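Long-range contact in globin protein (Ramazzottius varieornatus, PDB 5ZIQ), which binds heme b as a hexacoordinated globin and may carry oxygen: residues A[49-60]-A[126-137]. Residues are numbered along the deposited sequence; the frame is centred on the assembly and turned at random.
Sequences MLLKLFIEHPDM and YFERMEKCLVFA. With HEM (protoporphyrin IX containing Fe), chain E.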
ATOM      1  N   MET A  49       3.504   1.903   7.787  1.00 11.85           N
ATOM      2  CA  MET A  49       2.119   1.977   7.285  1.00 11.57           C
ATOM      3  C   MET A  49       1.127   1.443   8.280  1.00 12.06           C
ATOM      4  O   MET A  49       0.109   2.111   8.542  1.00 12.39           O
ATOM      5  CB  MET A  49       1.969   1.226   5.986  1.00 13.22           C
ATOM      6  CG  MET A  49       2.777   1.862   4.879  1.00 14.57           C
ATOM      7  SD  MET A  49       2.800   0.838   3.413  1.00 16.29           S
ATOM      8  CE  MET A  49       1.043   0.929   3.115  1.00 10.42           C
ATOM      9  N   LEU A  50       1.390   0.238   8.799  1.00 11.91           N
ATOM     10  CA  LEU A  50       0.450  -0.378   9.745  1.00 12.47           C
ATOM     11  C   LEU A  50       0.353   0.389  11.049  1.00 13.14           C
ATOM     12  O   LEU A  50      -0.743   0.579  11.555  1.00 13.67           O
ATOM     13  CB  LEU A  50       0.756  -1.853  10.016  1.00 13.75           C
ATOM     14  CG  LEU A  50       0.505  -2.827   8.846  1.00 13.90           C
ATOM     15  CD1 LEU A  50       0.784  -4.247   9.307  1.00 15.77           C
ATOM     16  CD2 LEU A  50      -0.887  -2.752   8.231  1.00 16.35           C
ATOM     17  N   LEU A  51       1.487   0.852  11.575  1.00 13.19           N
ATOM     18  CA  LEU A  51       1.469   1.680  12.782  1.00 13.91           C
ATOM     19  C   LEU A  51       0.670   2.962  12.552  1.00 14.10           C
ATOM     20  O   LEU A  51      -0.092   3.371  13.440  1.00 16.60           O
ATOM     21  CB  LEU A  51       2.882   1.969  13.305  1.00 14.37           C
ATOM     22  CG  LEU A  51       3.650   0.721  13.744  1.00 14.20           C
ATOM     23  CD1 LEU A  51       5.076   1.078  14.113  1.00 18.10           C
ATOM     24  CD2 LEU A  51       2.953  -0.084  14.855  1.00 17.17           C
ATOM     25  N   LYS A  52       0.779   3.555  11.360  1.00 13.20           N
ATOM     26  CA  LYS A  52      -0.009   4.749  11.040  1.00 13.76           C
ATOM     27  C   LYS A  52      -1.499   4.407  10.957  1.00 14.05           C
ATOM     28  O   LYS A  52      -2.347   5.156  11.470  1.00 17.08           O
ATOM     29  CB  LYS A  52       0.487   5.443   9.771  1.00 14.25           C
ATOM     30  CG  LYS A  52      -0.182   6.776   9.468  1.00 14.23           C
ATOM     31  CD  LYS A  52       0.148   7.834  10.512  1.00 17.17           C
ATOM     32  CE  LYS A  52      -0.126   9.210   9.952  1.00 20.89           C
ATOM     33  NZ  LYS A  52       0.120  10.266  10.967  1.00 25.15           N
ATOM     34  N   LEU A  53      -1.820   3.263  10.346  1.00 13.04           N
ATOM     35  CA  LEU A  53      -3.227   2.832  10.285  1.00 14.27           C
ATOM     36  C   LEU A  53      -3.855   2.765  11.670  1.00 15.09           C
ATOM     37  O   LEU A  53      -4.994   3.210  11.883  1.00 18.23           O
ATOM     38  CB  LEU A  53      -3.343   1.469   9.604  1.00 14.62           C
ATOM     39  CG  LEU A  53      -4.756   0.910   9.409  1.00 15.25           C
ATOM     40  CD1 LEU A  53      -5.587   1.716   8.410  1.00 17.90           C
ATOM     41  CD2 LEU A  53      -4.666  -0.545   8.975  1.00 15.84           C
ATOM     42  N   PHE A  54      -3.091   2.225  12.615  1.00 15.85           N
ATOM     43  CA  PHE A  54      -3.590   2.008  13.962  1.00 17.70           C
ATOM     44  C   PHE A  54      -3.759   3.331  14.709  1.00 18.59           C
ATOM     45  O   PHE A  54      -4.591   3.406  15.610  1.00 22.07           O
ATOM     46  CB  PHE A  54      -2.704   1.035  14.752  1.00 17.51           C
ATOM     47  CG  PHE A  54      -2.543  -0.332  14.122  1.00 16.69           C
ATOM     48  CD1 PHE A  54      -3.475  -0.852  13.213  1.00 16.97           C
ATOM     49  CD2 PHE A  54      -1.436  -1.120  14.461  1.00 16.23           C
ATOM     50  CE1 PHE A  54      -3.291  -2.117  12.649  1.00 17.02           C
ATOM     51  CE2 PHE A  54      -1.265  -2.385  13.923  1.00 17.20           C
ATOM     52  CZ  PHE A  54      -2.187  -2.887  13.005  1.00 17.44           C
ATOM     53  N   ILE A  55      -2.991   4.360  14.323  1.00 18.53           N
ATOM     54  CA  ILE A  55      -3.129   5.719  14.893  1.00 21.66           C
ATOM     55  C   ILE A  55      -4.406   6.357  14.350  1.00 21.46           C
ATOM     56  O   ILE A  55      -5.223   6.883  15.111  1.00 24.77           O
ATOM     57  CB  ILE A  55      -1.903   6.630  14.587  1.00 24.28           C
ATOM     58  CG1 ILE A  55      -0.666   6.180  15.375  1.00 27.34           C
ATOM     59  CG2 ILE A  55      -2.192   8.097  14.923  1.00 28.42           C
ATOM     60  CD1 ILE A  55       0.647   6.616  14.748  1.00 27.22           C
ATOM     61  N   GLU A  56      -4.585   6.286  13.038  1.00 19.81           N
ATOM     62  CA  GLU A  56      -5.710   6.944  12.383  1.00 20.44           C
ATOM     63  C   GLU A  56      -7.035   6.258  12.679  1.00 19.67           C
ATOM     64  O   GLU A  56      -8.079   6.917  12.765  1.00 21.21           O
ATOM     65  CB  GLU A  56      -5.449   7.047  10.890  1.00 20.23           C
ATOM     66  CG  GLU A  56      -4.141   7.786  10.624  1.00 23.33           C
ATOM     67  CD  GLU A  56      -4.034   8.394   9.247  1.00 23.58           C
ATOM     68  OE1 GLU A  56      -4.624   7.860   8.285  1.00 27.03           O
ATOM     69  OE2 GLU A  56      -3.330   9.412   9.125  1.00 26.64           O
ATOM     70  N   HIS A  57      -6.979   4.943  12.855  1.00 20.14           N
ATOM     71  CA  HIS A  57      -8.169   4.124  13.049  1.00 19.54           C
ATOM     72  C   HIS A  57      -7.832   2.989  14.017  1.00 20.24           C
ATOM     73  O   HIS A  57      -7.578   1.869  13.578  1.00 18.54           O
ATOM     74  CB  HIS A  57      -8.678   3.585  11.704  1.00 21.37           C
ATOM     75  CG  HIS A  57      -9.164   4.651  10.768  1.00 24.41           C
ATOM     76  ND1 HIS A  57     -10.407   5.242  10.891  1.00 24.26           N
ATOM     77  CD2 HIS A  57      -8.567   5.244   9.705  1.00 23.53           C
ATOM     78  CE1 HIS A  57     -10.554   6.147   9.938  1.00 25.09           C
ATOM     79  NE2 HIS A  57      -9.454   6.164   9.204  1.00 23.87           N
ATOM     80  N   PRO A  58      -7.829   3.269  15.344  1.00 22.48           N
ATOM     81  CA  PRO A  58      -7.464   2.237  16.336  1.00 22.90           C
ATOM     82  C   PRO A  58      -8.227   0.909  16.231  1.00 22.51           C
ATOM     83  O   PRO A  58      -7.641  -0.138  16.494  1.00 23.29           O
ATOM     84  CB  PRO A  58      -7.723   2.937  17.676  1.00 23.22           C
ATOM     85  CG  PRO A  58      -7.438   4.367  17.365  1.00 24.70           C
ATOM     86  CD  PRO A  58      -8.043   4.576  15.999  1.00 24.23           C
ATOM     87  N   ASP A  59      -9.496   0.938  15.805  1.00 23.49           N
ATOM     88  CA  ASP A  59     -10.273  -0.303  15.632  1.00 24.90           C
ATOM     89  C   ASP A  59      -9.733  -1.241  14.533  1.00 25.55           C
ATOM     90  O   ASP A  59     -10.078  -2.430  14.509  1.00 24.57           O
ATOM     91  CB  ASP A  59     -11.782  -0.010  15.448  1.00 28.76           C
ATOM     92  CG  ASP A  59     -12.118   0.723  14.136  1.00 32.47           C
ATOM     93  OD1 ASP A  59     -11.239   1.321  13.474  1.00 36.31           O
ATOM     94  OD2 ASP A  59     -13.310   0.708  13.768  1.00 33.57           O
ATOM     95  N   MET A  60      -8.864  -0.715  13.659  1.00 22.53           N
ATOM     96  CA  MET A  60      -8.238  -1.527  12.613  1.00 20.39           C
ATOM     97  C   MET A  60      -7.242  -2.524  13.207  1.00 19.05           C
ATOM     98  O   MET A  60      -7.078  -3.621  12.678  1.00 17.92           O
ATOM     99  CB  MET A  60      -7.593  -0.661  11.513  1.00 18.38           C
ATOM    100  CG  MET A  60      -8.570   0.168  10.658  1.00 19.02           C
ATOM    101  SD  MET A  60      -9.816  -0.716   9.675  1.00 21.58           S
ATOM    102  CE  MET A  60     -11.114  -1.007  10.876  1.00 19.38           C
ATOM    103  N   TYR A 126     -12.660   0.033   3.878  1.00 17.63           N
ATOM    104  CA  TYR A 126     -11.381   0.097   4.594  1.00 17.28           C
ATOM    105  C   TYR A 126     -10.170   0.209   3.674  1.00 15.46           C
ATOM    106  O   TYR A 126      -9.171   0.751   4.081  1.00 17.36           O
ATOM    107  CB  TYR A 126     -11.177  -1.089   5.542  1.00 16.89           C
ATOM    108  CG  TYR A 126     -12.195  -1.203   6.662  1.00 18.81           C
ATOM    109  CD1 TYR A 126     -13.018  -0.116   7.035  1.00 19.98           C
ATOM    110  CD2 TYR A 126     -12.297  -2.391   7.391  1.00 19.68           C
ATOM    111  CE1 TYR A 126     -13.940  -0.233   8.080  1.00 20.04           C
ATOM    112  CE2 TYR A 126     -13.210  -2.516   8.434  1.00 20.52           C
ATOM    113  CZ  TYR A 126     -14.029  -1.439   8.775  1.00 21.42           C
ATOM    114  OH  TYR A 126     -14.930  -1.573   9.819  1.00 24.13           O
ATOM    115  N   PHE A 127     -10.239  -0.295   2.440  1.00 14.94           N
ATOM    116  CA  PHE A 127      -9.050  -0.251   1.587  1.00 14.76           C
ATOM    117  C   PHE A 127      -8.481   1.166   1.441  1.00 14.24           C
ATOM    118  O   PHE A 127      -7.269   1.368   1.536  1.00 15.44           O
ATOM    119  CB  PHE A 127      -9.310  -0.831   0.206  1.00 13.81           C
ATOM    120  CG  PHE A 127      -9.574  -2.312   0.186  1.00 12.20           C
ATOM    121  CD1 PHE A 127      -8.588  -3.247   0.566  1.00 11.47           C
ATOM    122  CD2 PHE A 127     -10.811  -2.783  -0.247  1.00 12.90           C
ATOM    123  CE1 PHE A 127      -8.853  -4.616   0.502  1.00 12.76           C
ATOM    124  CE2 PHE A 127     -11.076  -4.151  -0.306  1.00 13.16           C
ATOM    125  CZ  PHE A 127     -10.101  -5.064   0.062  1.00 13.68           C
ATOM    126  N   GLU A 128      -9.363   2.147   1.245  1.00 15.70           N
ATOM    127  CA  GLU A 128      -8.951   3.543   1.088  1.00 16.42           C
ATOM    128  C   GLU A 128      -8.163   4.073   2.305  1.00 15.47           C
ATOM    129  O   GLU A 128      -7.312   4.942   2.160  1.00 16.33           O
ATOM    130  CB  GLU A 128     -10.168   4.440   0.768  1.00 19.16           C
ATOM    131  CG  GLU A 128      -9.833   5.876   0.366  1.00 26.21           C
ATOM    132  CD  GLU A 128     -11.061   6.694  -0.009  1.00 35.14           C
ATOM    133  OE1 GLU A 128     -12.194   6.326   0.395  1.00 41.94           O
ATOM    134  OE2 GLU A 128     -10.893   7.716  -0.718  1.00 41.14           O
ATOM    135  N   ARG A 129      -8.401   3.510   3.488  1.00 14.14           N
ATOM    136  CA  ARG A 129      -7.661   3.902   4.695  1.00 14.56           C
ATOM    137  C   ARG A 129      -6.172   3.604   4.578  1.00 15.04           C
ATOM    138  O   ARG A 129      -5.349   4.291   5.166  1.00 15.51           O
ATOM    139  CB  ARG A 129      -8.244   3.203   5.930  1.00 14.34           C
ATOM    140  CG  ARG A 129      -9.660   3.657   6.262  1.00 16.70           C
ATOM    141  CD  ARG A 129     -10.240   2.894   7.442  1.00 17.70           C
ATOM    142  NE  ARG A 129     -11.490   3.520   7.871  1.00 20.37           N
ATOM    143  CZ  ARG A 129     -12.141   3.214   8.992  1.00 22.66           C
ATOM    144  NH1 ARG A 129     -13.257   3.866   9.306  1.00 26.35           N
ATOM    145  NH2 ARG A 129     -11.675   2.277   9.813  1.00 24.63           N
ATOM    146  N   MET A 130      -5.821   2.586   3.808  1.00 14.93           N
ATOM    147  CA  MET A 130      -4.421   2.247   3.636  1.00 16.49           C
ATOM    148  C   MET A 130      -3.710   3.292   2.779  1.00 17.52           C
ATOM    149  O   MET A 130      -2.502   3.469   2.924  1.00 16.78           O
ATOM    150  CB  MET A 130      -4.279   0.852   3.029  1.00 17.13           C
ATOM    151  CG  MET A 130      -2.875   0.251   3.126  1.00 18.61           C
ATOM    152  SD  MET A 130      -2.253   0.048   4.799  1.00 18.85           S
ATOM    153  CE  MET A 130      -3.276  -1.283   5.421  1.00 21.23           C
ATOM    154  N   GLU A 131      -4.450   3.987   1.906  1.00 19.01           N
ATOM    155  CA  GLU A 131      -3.863   5.042   1.040  1.00 18.74           C
ATOM    156  C   GLU A 131      -3.120   6.123   1.804  1.00 17.75           C
ATOM    157  O   GLU A 131      -1.980   6.413   1.483  1.00 15.66           O
ATOM    158  CB  GLU A 131      -4.919   5.728   0.158  1.00 19.59           C
ATOM    159  CG  GLU A 131      -5.675   4.791  -0.748  1.00 18.71           C
ATOM    160  CD  GLU A 131      -6.592   5.528  -1.696  1.00 22.23           C
ATOM    161  OE1 GLU A 131      -6.611   6.782  -1.745  1.00 27.30           O
ATOM    162  OE2 GLU A 131      -7.315   4.840  -2.400  1.00 20.84           O
ATOM    163  N   LYS A 132      -3.775   6.712   2.813  1.00 16.38           N
ATOM    164  CA  LYS A 132      -3.167   7.754   3.646  1.00 17.62           C
ATOM    165  C   LYS A 132      -1.934   7.215   4.344  1.00 13.46           C
ATOM    166  O   LYS A 132      -0.991   7.945   4.553  1.00 15.24           O
ATOM    167  CB  LYS A 132      -4.152   8.291   4.709  1.00 20.01           C
ATOM    168  CG  LYS A 132      -5.041   9.449   4.252  1.00 26.42           C
ATOM    169  CD  LYS A 132      -6.201   9.713   5.211  1.00 30.47           C
ATOM    170  CE  LYS A 132      -5.888  10.816   6.215  1.00 27.19           C
ATOM    171  NZ  LYS A 132      -7.102  11.528   6.646  1.00 37.65           N
ATOM    172  N   CYS A 133      -1.959   5.937   4.704  1.00 13.68           N
ATOM    173  CA  CYS A 133      -0.828   5.301   5.396  1.00 12.54           C
ATOM    174  C   CYS A 133       0.370   5.128   4.484  1.00 12.42           C
ATOM    175  O   CYS A 133       1.497   5.404   4.895  1.00 11.44           O
ATOM    176  CB  CYS A 133      -1.240   3.971   6.009  1.00 12.83           C
ATOM    177  SG  CYS A 133      -2.563   4.183   7.208  1.00 17.08           S
ATOM    178  N   LEU A 134       0.124   4.690   3.244  1.00 11.03           N
ATOM    179  CA  LEU A 134       1.184   4.638   2.245  1.00  9.73           C
ATOM    180  C   LEU A 134       1.719   6.028   1.946  1.00 10.82           C
ATOM    181  O   LEU A 134       2.928   6.217   1.907  1.00 10.88           O
ATOM    182  CB  LEU A 134       0.717   3.945   0.956  1.00 10.31           C
ATOM    183  CG  LEU A 134       1.782   3.869  -0.143  1.00  9.31           C
ATOM    184  CD1 LEU A 134       3.080   3.186   0.298  1.00 10.37           C
ATOM    185  CD2 LEU A 134       1.172   3.149  -1.343  1.00 11.69           C
ATOM    186  N   VAL A 135       0.823   6.999   1.759  1.00 11.98           N
ATOM    187  CA  VAL A 135       1.262   8.398   1.576  1.00 13.48           C
ATOM    188  C   VAL A 135       2.150   8.878   2.737  1.00 13.27           C
ATOM    189  O   VAL A 135       3.200   9.485   2.514  1.00 14.08           O
ATOM    190  CB  VAL A 135       0.053   9.331   1.345  1.00 14.97           C
ATOM    191  CG1 VAL A 135       0.436  10.798   1.474  1.00 16.84           C
ATOM    192  CG2 VAL A 135      -0.558   9.039  -0.016  1.00 15.40           C
ATOM    193  N   PHE A 136       1.735   8.585   3.964  1.00 14.34           N
ATOM    194  CA  PHE A 136       2.540   8.924   5.143  1.00 15.15           C
ATOM    195  C   PHE A 136       3.942   8.335   5.059  1.00 14.64           C
ATOM    196  O   PHE A 136       4.928   9.028   5.314  1.00 16.73           O
ATOM    197  CB  PHE A 136       1.860   8.484   6.438  1.00 16.96           C
ATOM    198  CG  PHE A 136       2.685   8.753   7.663  1.00 18.30           C
ATOM    199  CD1 PHE A 136       2.864  10.059   8.128  1.00 19.35           C
ATOM    200  CD2 PHE A 136       3.311   7.705   8.335  1.00 17.86           C
ATOM    201  CE1 PHE A 136       3.627  10.304   9.259  1.00 21.71           C
ATOM    202  CE2 PHE A 136       4.083   7.946   9.470  1.00 20.27           C
ATOM    203  CZ  PHE A 136       4.246   9.249   9.921  1.00 18.27           C
ATOM    204  N   ALA A 137       4.027   7.049   4.722  1.00 12.95           N
ATOM    205  CA  ALA A 137       5.329   6.401   4.622  1.00 12.58           C
ATOM    206  C   ALA A 137       6.164   7.014   3.505  1.00 13.02           C
ATOM    207  O   ALA A 137       7.363   7.219   3.672  1.00 13.57           O
ATOM    208  CB  ALA A 137       5.182   4.901   4.436  1.00 12.99           C
TER
HETATM  209  CHA HEM E1001      -4.352  -9.742   4.531  0.50 13.79           C
HETATM  210  CHB HEM E1001      -6.100  -6.078   7.149  0.50 12.58           C
HETATM  211  CHC HEM E1001      -5.861  -3.315   3.106  0.50 11.33           C
HETATM  212  CHD HEM E1001      -2.622  -6.485   1.384  0.50 10.15           C
HETATM  213  C1A HEM E1001      -4.908  -9.021   5.560  0.50 12.99           C
HETATM  214  C2A HEM E1001      -5.365  -9.569   6.784  0.50 13.81           C
HETATM  215  C3A HEM E1001      -5.860  -8.540   7.527  0.50 12.82           C
HETATM  216  C4A HEM E1001      -5.706  -7.350   6.776  0.50 12.68           C
HETATM  217  CMA HEM E1001      -6.441  -8.644   8.912  0.50 13.73           C
HETATM  218  CAA HEM E1001      -5.305 -11.030   7.171  0.50 16.70           C
HETATM  219  CBA HEM E1001      -4.422 -11.243   8.409  0.50 20.81           C
HETATM  220  CGA HEM E1001      -2.980 -10.980   8.075  0.50 25.11           C
HETATM  221  O1A HEM E1001      -2.471 -11.491   7.053  0.50 28.02           O
HETATM  222  O2A HEM E1001      -2.288 -10.249   8.812  0.50 27.28           O
HETATM  223  C1B HEM E1001      -6.242  -5.009   6.247  0.50 12.57           C
HETATM  224  C2B HEM E1001      -6.900  -3.792   6.554  0.50 13.60           C
HETATM  225  C3B HEM E1001      -6.852  -3.001   5.440  0.50 13.02           C
HETATM  226  C4B HEM E1001      -6.115  -3.767   4.410  0.50 11.61           C
HETATM  227  CMB HEM E1001      -7.553  -3.453   7.874  0.50 15.58           C
HETATM  228  CAB HEM E1001      -7.403  -1.649   5.277  0.50 13.99           C
HETATM  229  CBB HEM E1001      -7.210  -0.742   6.234  0.50 15.02           C
HETATM  230  C1C HEM E1001      -4.877  -3.878   2.306  0.50  9.58           C
HETATM  231  C2C HEM E1001      -4.221  -3.273   1.231  0.50  9.32           C
HETATM  232  C3C HEM E1001      -3.278  -4.181   0.759  0.50  9.54           C
HETATM  233  C4C HEM E1001      -3.368  -5.348   1.553  0.50  9.89           C
HETATM  234  CMC HEM E1001      -4.488  -1.892   0.692  0.50  9.61           C
HETATM  235  CAC HEM E1001      -2.319  -4.024  -0.349  0.50  9.59           C
HETATM  236  CBC HEM E1001      -2.359  -3.001  -1.178  0.50  9.00           C
HETATM  237  C1D HEM E1001      -2.911  -7.646   2.099  0.50 10.76           C
HETATM  238  C2D HEM E1001      -2.300  -8.935   1.728  0.50 11.31           C
HETATM  239  C3D HEM E1001      -2.779  -9.840   2.601  0.50 12.55           C
HETATM  240  C4D HEM E1001      -3.688  -9.103   3.498  0.50 12.64           C
HETATM  241  CMD HEM E1001      -1.331  -9.170   0.589  0.50 10.64           C
HETATM  242  CAD HEM E1001      -2.452 -11.321   2.641  0.50 14.87           C
HETATM  243  CBD HEM E1001      -3.604 -12.080   1.995  0.50 18.95           C
HETATM  244  CGD HEM E1001      -3.354 -13.568   1.999  0.50 21.64           C
HETATM  245  O1D HEM E1001      -2.201 -14.000   2.208  0.50 22.65           O
HETATM  246  O2D HEM E1001      -4.299 -14.369   1.789  0.50 21.66           O
HETATM  247  NA  HEM E1001      -5.156  -7.670   5.555  0.50 12.07           N
HETATM  248  NB  HEM E1001      -5.827  -4.938   4.981  0.50 11.79           N
HETATM  249  NC  HEM E1001      -4.356  -5.133   2.470  0.50  9.82           N
HETATM  250  ND  HEM E1001      -3.731  -7.795   3.163  0.50 11.92           N
HETATM  251 FE   HEM E1001      -4.750  -6.434   4.032  0.50 10.96          FE
HETATM  252  O   HOH W   1      -6.165   5.674   7.527  1.00 19.38           O
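Met49 and Cys133 interlock where helix 42-56 crosses helix 127-142, the segment axes passing 8.5 Å apart at 124°. The Met49 side chain is a knob among Met130, Cys133, Leu134 and Ala137; it bends at the last torsion (chi3 63°), which turns CE in between Leu134 CB, 3.7 Å away, and Met130 SD. Cys133 returns the fit among Met49, Lys52, Leu53 and Glu56, its CB within 3.4 Å of Met49 O and its SG against the Leu53 backbone, 3.4 Å from Leu53 N. Lys52 lies over a face of the Phe136 ring, with CE in CH-pi and NZ in cation-pi contact. Beyond this crossing, Arg129, extended from CG to NE, lays its guanidinium flat over the His57 ring, centres 3.6 Å apart and planes at 10°. Tyr126 CD1 lies over the opposite guanidinium face, off its centre, while Asp59 OD1 makes a long salt bridge of 3.8 Å to Arg129 NH2. Over one face of Tyr126, Met60 SD makes a Met-aromatic contact and CE a CH-pi contact. Replacing Arg129 by an alanine would probably leave Asp59 without this cationic partner and open a gap between His57 and Tyr126. A water donates to both Glu56 OE1 and Arg129 O. With Leu53, Met60, Tyr126 and Met130 lining the heme pocket, the contact joins an apolar, heme-facing side to a polar one held by stacking, charge and water rather than direct hydrogen bonds.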